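PDB 3LEC: NADB-Rossmann Superfamily protein from Streptococcus agalactiae, which probably methylates N1 of an adenine in tRNA and binds a zinc ion. Local coordinates for residues Trp191-Leu202 with Leu216-Leu227. Numbering follows the deposited sequence.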
loop_
_atom_site.group_PDB
_atom_site.type_symbol
_atom_site.label_atom_id
_atom_site.label_comp_id
_atom_site.label_asym_id
_atom_site.label_seq_id
_atom_site.Cartn_x
_atom_site.Cartn_y
_atom_site.Cartn_z
ATOM N N TRP A 191 -6.580 3.549 -16.483
ATOM C CA TRP A 191 -6.125 4.755 -17.146
ATOM C C TRP A 191 -7.088 5.272 -18.229
ATOM O O TRP A 191 -7.203 6.491 -18.414
ATOM C CB TRP A 191 -4.668 4.607 -17.613
ATOM C CG TRP A 191 -3.800 4.533 -16.401
ATOM C CD1 TRP A 191 -3.205 3.431 -15.888
ATOM C CD2 TRP A 191 -3.554 5.601 -15.465
ATOM N NE1 TRP A 191 -2.550 3.750 -14.710
ATOM C CE2 TRP A 191 -2.747 5.077 -14.436
ATOM C CE3 TRP A 191 -3.922 6.958 -15.416
ATOM C CZ2 TRP A 191 -2.290 5.857 -13.373
ATOM C CZ3 TRP A 191 -3.477 7.734 -14.362
ATOM C CH2 TRP A 191 -2.677 7.180 -13.342
ATOM N N GLN A 192 -7.815 4.374 -18.884
ATOM C CA GLN A 192 -8.905 4.809 -19.793
ATOM C C GLN A 192 -9.908 5.647 -18.990
ATOM O O GLN A 192 -10.311 6.733 -19.417
ATOM C CB GLN A 192 -9.586 3.616 -20.493
ATOM C CG GLN A 192 -8.785 2.998 -21.640
ATOM C CD GLN A 192 -9.058 1.516 -21.874
ATOM O OE1 GLN A 192 -10.052 0.951 -21.402
ATOM N NE2 GLN A 192 -8.168 0.878 -22.609
ATOM N N ASN A 193 -10.256 5.183 -17.794
ATOM C CA ASN A 193 -11.204 5.902 -16.923
ATOM C C ASN A 193 -10.695 7.280 -16.456
ATOM O O ASN A 193 -11.451 8.256 -16.423
ATOM C CB ASN A 193 -11.585 5.031 -15.714
ATOM C CG ASN A 193 -12.674 5.659 -14.863
ATOM O OD1 ASN A 193 -13.711 6.076 -15.370
ATOM N ND2 ASN A 193 -12.439 5.732 -13.563
ATOM N N GLU A 194 -9.415 7.355 -16.096
ATOM C CA GLU A 194 -8.786 8.619 -15.717
ATOM C C GLU A 194 -8.795 9.584 -16.889
ATOM O O GLU A 194 -9.131 10.744 -16.723
ATOM C CB GLU A 194 -7.349 8.419 -15.243
ATOM C CG GLU A 194 -7.236 7.642 -13.919
ATOM C CD GLU A 194 -7.966 8.317 -12.767
ATOM O OE1 GLU A 194 -7.683 9.500 -12.510
ATOM O OE2 GLU A 194 -8.829 7.661 -12.130
ATOM N N LEU A 195 -8.471 9.085 -18.072
ATOM C CA LEU A 195 -8.600 9.902 -19.294
ATOM C C LEU A 195 -10.001 10.530 -19.455
ATOM O O LEU A 195 -10.146 11.756 -19.711
ATOM C CB LEU A 195 -8.238 9.065 -20.519
ATOM C CG LEU A 195 -8.139 9.846 -21.840
ATOM C CD1 LEU A 195 -7.150 11.016 -21.732
ATOM C CD2 LEU A 195 -7.774 8.880 -22.973
ATOM N N ASN A 196 -11.027 9.705 -19.294
ATOM C CA ASN A 196 -12.403 10.191 -19.383
ATOM C C ASN A 196 -12.668 11.329 -18.416
ATOM O O ASN A 196 -13.138 12.392 -18.813
ATOM C CB ASN A 196 -13.382 9.057 -19.133
ATOM C CG ASN A 196 -13.265 7.950 -20.157
ATOM O OD1 ASN A 196 -12.614 8.111 -21.208
ATOM N ND2 ASN A 196 -13.886 6.810 -19.861
ATOM N N LYS A 197 -12.343 11.103 -17.147
ATOM C CA LYS A 197 -12.493 12.117 -16.107
ATOM C C LYS A 197 -11.708 13.395 -16.387
ATOM O O LYS A 197 -12.218 14.499 -16.226
ATOM C CB LYS A 197 -12.137 11.525 -14.733
ATOM C CG LYS A 197 -13.135 10.431 -14.317
ATOM C CD LYS A 197 -12.916 9.923 -12.883
ATOM C CE LYS A 197 -11.676 9.043 -12.769
ATOM N NZ LYS A 197 -11.506 8.498 -11.358
ATOM N N LEU A 198 -10.452 13.247 -16.791
ATOM C CA LEU A 198 -9.658 14.407 -17.084
ATOM C C LEU A 198 -10.229 15.179 -18.278
ATOM O O LEU A 198 -10.127 16.401 -18.346
ATOM C CB LEU A 198 -8.212 13.995 -17.352
ATOM C CG LEU A 198 -7.469 13.377 -16.150
ATOM C CD1 LEU A 198 -6.182 12.787 -16.651
ATOM C CD2 LEU A 198 -7.183 14.386 -15.041
ATOM N N THR A 199 -10.819 14.453 -19.216
ATOM C CA THR A 199 -11.382 15.096 -20.396
ATOM C C THR A 199 -12.659 15.891 -20.045
ATOM O O THR A 199 -12.859 17.002 -20.541
ATOM C CB THR A 199 -11.618 14.084 -21.523
ATOM O OG1 THR A 199 -10.356 13.470 -21.866
ATOM C CG2 THR A 199 -12.193 14.799 -22.766
ATOM N N PHE A 200 -13.506 15.335 -19.174
ATOM C CA PHE A 200 -14.613 16.101 -18.592
ATOM C C PHE A 200 -14.086 17.329 -17.823
ATOM O O PHE A 200 -14.653 18.428 -17.937
ATOM C CB PHE A 200 -15.438 15.236 -17.623
ATOM C CG PHE A 200 -16.527 14.438 -18.269
ATOM C CD1 PHE A 200 -17.692 15.062 -18.746
ATOM C CD2 PHE A 200 -16.443 13.059 -18.331
ATOM C CE1 PHE A 200 -18.741 14.307 -19.318
ATOM C CE2 PHE A 200 -17.487 12.299 -18.909
ATOM C CZ PHE A 200 -18.634 12.933 -19.395
ATOM N N ALA A 201 -13.034 17.124 -17.010
ATOM C CA ALA A 201 -12.426 18.188 -16.201
ATOM C C ALA A 201 -11.921 19.359 -17.066
ATOM O O ALA A 201 -12.151 20.527 -16.748
ATOM C CB ALA A 201 -11.265 17.612 -15.361
ATOM N N LEU A 202 -11.235 19.027 -18.145
ATOM C CA LEU A 202 -10.558 20.030 -18.974
ATOM C C LEU A 202 -11.587 20.849 -19.727
ATOM O O LEU A 202 -11.422 22.059 -19.858
ATOM C CB LEU A 202 -9.570 19.362 -19.941
ATOM C CG LEU A 202 -8.504 20.098 -20.799
ATOM C CD1 LEU A 202 -8.911 20.277 -22.242
ATOM C CD2 LEU A 202 -7.921 21.393 -20.229
ATOM N N LEU A 216 -3.820 19.725 -16.526
ATOM C CA LEU A 216 -4.697 18.692 -17.077
ATOM C C LEU A 216 -4.190 18.199 -18.417
ATOM O O LEU A 216 -4.164 17.001 -18.659
ATOM C CB LEU A 216 -6.131 19.203 -17.206
ATOM C CG LEU A 216 -6.817 19.460 -15.874
ATOM C CD1 LEU A 216 -8.151 20.145 -16.090
ATOM C CD2 LEU A 216 -6.991 18.156 -15.063
ATOM N N GLU A 217 -3.790 19.126 -19.291
ATOM C CA GLU A 217 -3.209 18.744 -20.561
ATOM C C GLU A 217 -1.976 17.850 -20.373
ATOM O O GLU A 217 -1.781 16.908 -21.139
ATOM C CB GLU A 217 -2.832 19.990 -21.367
ATOM C CG GLU A 217 -4.006 20.854 -21.748
ATOM C CD GLU A 217 -4.706 20.399 -23.007
ATOM O OE1 GLU A 217 -5.483 21.219 -23.553
ATOM O OE2 GLU A 217 -4.486 19.245 -23.453
ATOM N N ASP A 218 -1.147 18.149 -19.374
ATOM C CA ASP A 218 0.048 17.331 -19.122
ATOM C C ASP A 218 -0.334 15.894 -18.757
ATOM O O ASP A 218 0.262 14.940 -19.284
ATOM C CB ASP A 218 0.996 17.939 -18.077
ATOM C CG ASP A 218 2.436 17.429 -18.240
ATOM O OD1 ASP A 218 2.940 16.718 -17.338
ATOM O OD2 ASP A 218 3.041 17.692 -19.308
ATOM N N LYS A 219 -1.358 15.742 -17.912
ATOM C CA LYS A 219 -1.808 14.404 -17.487
ATOM C C LYS A 219 -2.427 13.648 -18.659
ATOM O O LYS A 219 -2.160 12.469 -18.861
ATOM C CB LYS A 219 -2.806 14.516 -16.326
ATOM C CG LYS A 219 -2.197 15.142 -15.032
ATOM C CD LYS A 219 -3.217 15.306 -13.898
ATOM C CE LYS A 219 -2.554 15.872 -12.640
ATOM N NZ LYS A 219 -3.560 16.486 -11.722
ATOM N N ILE A 220 -3.240 14.350 -19.438
ATOM C CA ILE A 220 -3.923 13.745 -20.577
ATOM C C ILE A 220 -2.924 13.185 -21.575
ATOM O O ILE A 220 -3.067 12.046 -22.040
ATOM C CB ILE A 220 -4.930 14.734 -21.250
ATOM C CG1 ILE A 220 -6.193 14.831 -20.374
ATOM C CG2 ILE A 220 -5.336 14.229 -22.628
ATOM C CD1 ILE A 220 -6.956 16.181 -20.461
ATOM N N GLN A 221 -1.901 13.977 -21.906
ATOM C CA GLN A 221 -0.900 13.503 -22.888
ATOM C C GLN A 221 -0.146 12.280 -22.380
ATOM O O GLN A 221 0.029 11.325 -23.129
ATOM C CB GLN A 221 0.076 14.610 -23.334
ATOM C CG GLN A 221 1.116 14.166 -24.419
ATOM C CD GLN A 221 0.510 13.610 -25.706
ATOM O OE1 GLN A 221 -0.608 13.951 -26.081
ATOM N NE2 GLN A 221 1.274 12.772 -26.410
ATOM N N ASP A 222 0.277 12.307 -21.116
ATOM C CA ASP A 222 0.967 11.159 -20.504
ATOM C C ASP A 222 0.133 9.900 -20.666
ATOM O O ASP A 222 0.624 8.842 -21.092
ATOM C CB ASP A 222 1.261 11.403 -19.003
ATOM C CG ASP A 222 2.430 12.360 -18.751
ATOM O OD1 ASP A 222 3.337 12.489 -19.606
ATOM O OD2 ASP A 222 2.465 12.969 -17.651
ATOM N N ILE A 223 -1.161 10.018 -20.355
ATOM C CA ILE A 223 -2.037 8.879 -20.445
ATOM C C ILE A 223 -2.160 8.420 -21.897
ATOM O O ILE A 223 -2.020 7.227 -22.182
ATOM C CB ILE A 223 -3.402 9.118 -19.806
ATOM C CG1 ILE A 223 -3.263 9.322 -18.292
ATOM C CG2 ILE A 223 -4.323 7.943 -20.078
ATOM C CD1 ILE A 223 -4.557 9.717 -17.631
ATOM N N LYS A 224 -2.385 9.367 -22.806
ATOM C CA LYS A 224 -2.496 9.044 -24.230
ATOM C C LYS A 224 -1.284 8.260 -24.687
ATOM O O LYS A 224 -1.420 7.315 -25.446
ATOM C CB LYS A 224 -2.656 10.302 -25.086
ATOM C CG LYS A 224 -4.046 10.916 -24.981
ATOM C CD LYS A 224 -4.354 11.836 -26.160
ATOM C CE LYS A 224 -5.528 12.747 -25.818
ATOM N NZ LYS A 224 -6.126 13.383 -27.022
ATOM N N GLU A 225 -0.102 8.637 -24.209
ATOM C CA GLU A 225 1.131 7.934 -24.589
ATOM C C GLU A 225 1.164 6.499 -24.089
ATOM O O GLU A 225 1.461 5.565 -24.847
ATOM C CB GLU A 225 2.368 8.734 -24.167
ATOM C CG GLU A 225 2.517 10.031 -24.951
ATOM C CD GLU A 225 3.657 10.932 -24.488
ATOM O OE1 GLU A 225 4.340 10.607 -23.500
ATOM O OE2 GLU A 225 3.877 11.974 -25.136
ATOM N N VAL A 226 0.822 6.319 -22.813
ATOM C CA VAL A 226 0.803 4.998 -22.200
ATOM C C VAL A 226 -0.202 4.093 -22.919
ATOM O O VAL A 226 0.112 2.948 -23.264
ATOM C CB VAL A 226 0.493 5.127 -20.678
ATOM C CG1 VAL A 226 0.132 3.787 -20.057
ATOM C CG2 VAL A 226 1.686 5.726 -19.982
ATOM N N LEU A 227 -1.401 4.624 -23.159
ATOM C CA LEU A 227 -2.467 3.857 -23.772
ATOM C C LEU A 227 -2.206 3.596 -25.264
ATOM O O LEU A 227 -2.794 2.686 -25.851
ATOM C CB LEU A 227 -3.816 4.561 -23.576
ATOM C CG LEU A 227 -4.397 4.608 -22.153
ATOM C CD1 LEU A 227 -5.766 5.300 -22.150
ATOM C CD2 LEU A 227 -4.501 3.205 -21.548
#
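Ile223 drives its CD1 methyl into the hole formed by Trp191, Glu194, Leu195 and Leu198. The methyl comes to the indole at its edge, near the ring plane, 3.6 Å from Trp191 CE3, and the isoleucine side chain runs roughly perpendicular to that of Trp191. The two branches of Ile223 divide the work: CG1, anti to the carbonyl carbon (chi1 -65°), carries CD1 to the ring and to Leu198, while CG2 rests against the carbonyl O of Trp191 and CB of Leu195. Leu198 returns the knob, entering the hole between Leu216, Lys219, Ile220 and Ile223. Leu198 CD1 lies 3.6 Å from Ile223 CD1 and also touches CB of Lys219. Leu198 CD2 reaches Leu216 CD2, and Leu198 CB abuts Ile220 CG1 at 3.7 Å. This reciprocal knobs-into-holes packing joins the two arms of an antiparallel helical hairpin, 185-204 and 210-227, which projects from the Rossmann-like domain at the C-terminal end of the chain. The axes of the two short segments pass 9.9 Å apart, with 151° between their N-to-C directions, and no hydrogen bond runs between the two segments. Along one flank, Leu195 has CG anti to its backbone N (chi1 -172°), which brings CD1 to 3.8 Å from Ile220 CG2, again nearly at right angles, and CD2 toward Leu227. Near the connecting turn, the side chains of Leu202 and Leu216 lie alongside each other, pointing opposite ways; Leu216 CD1 lies 3.8 Å from Leu202 CA and also touches Ala201. The folded chain of Glu217 lays OE1 against the methyls of Leu202, a van der Waals contact only. At the other end, Leu227 CD1 packs on the aliphatic CG of Gln192, and its CD2 on CB of Trp191. Phe175 of helix 170-175 meets both the Trp191 ring and Ile223, while Phe187 stands edge-to-face with the indole.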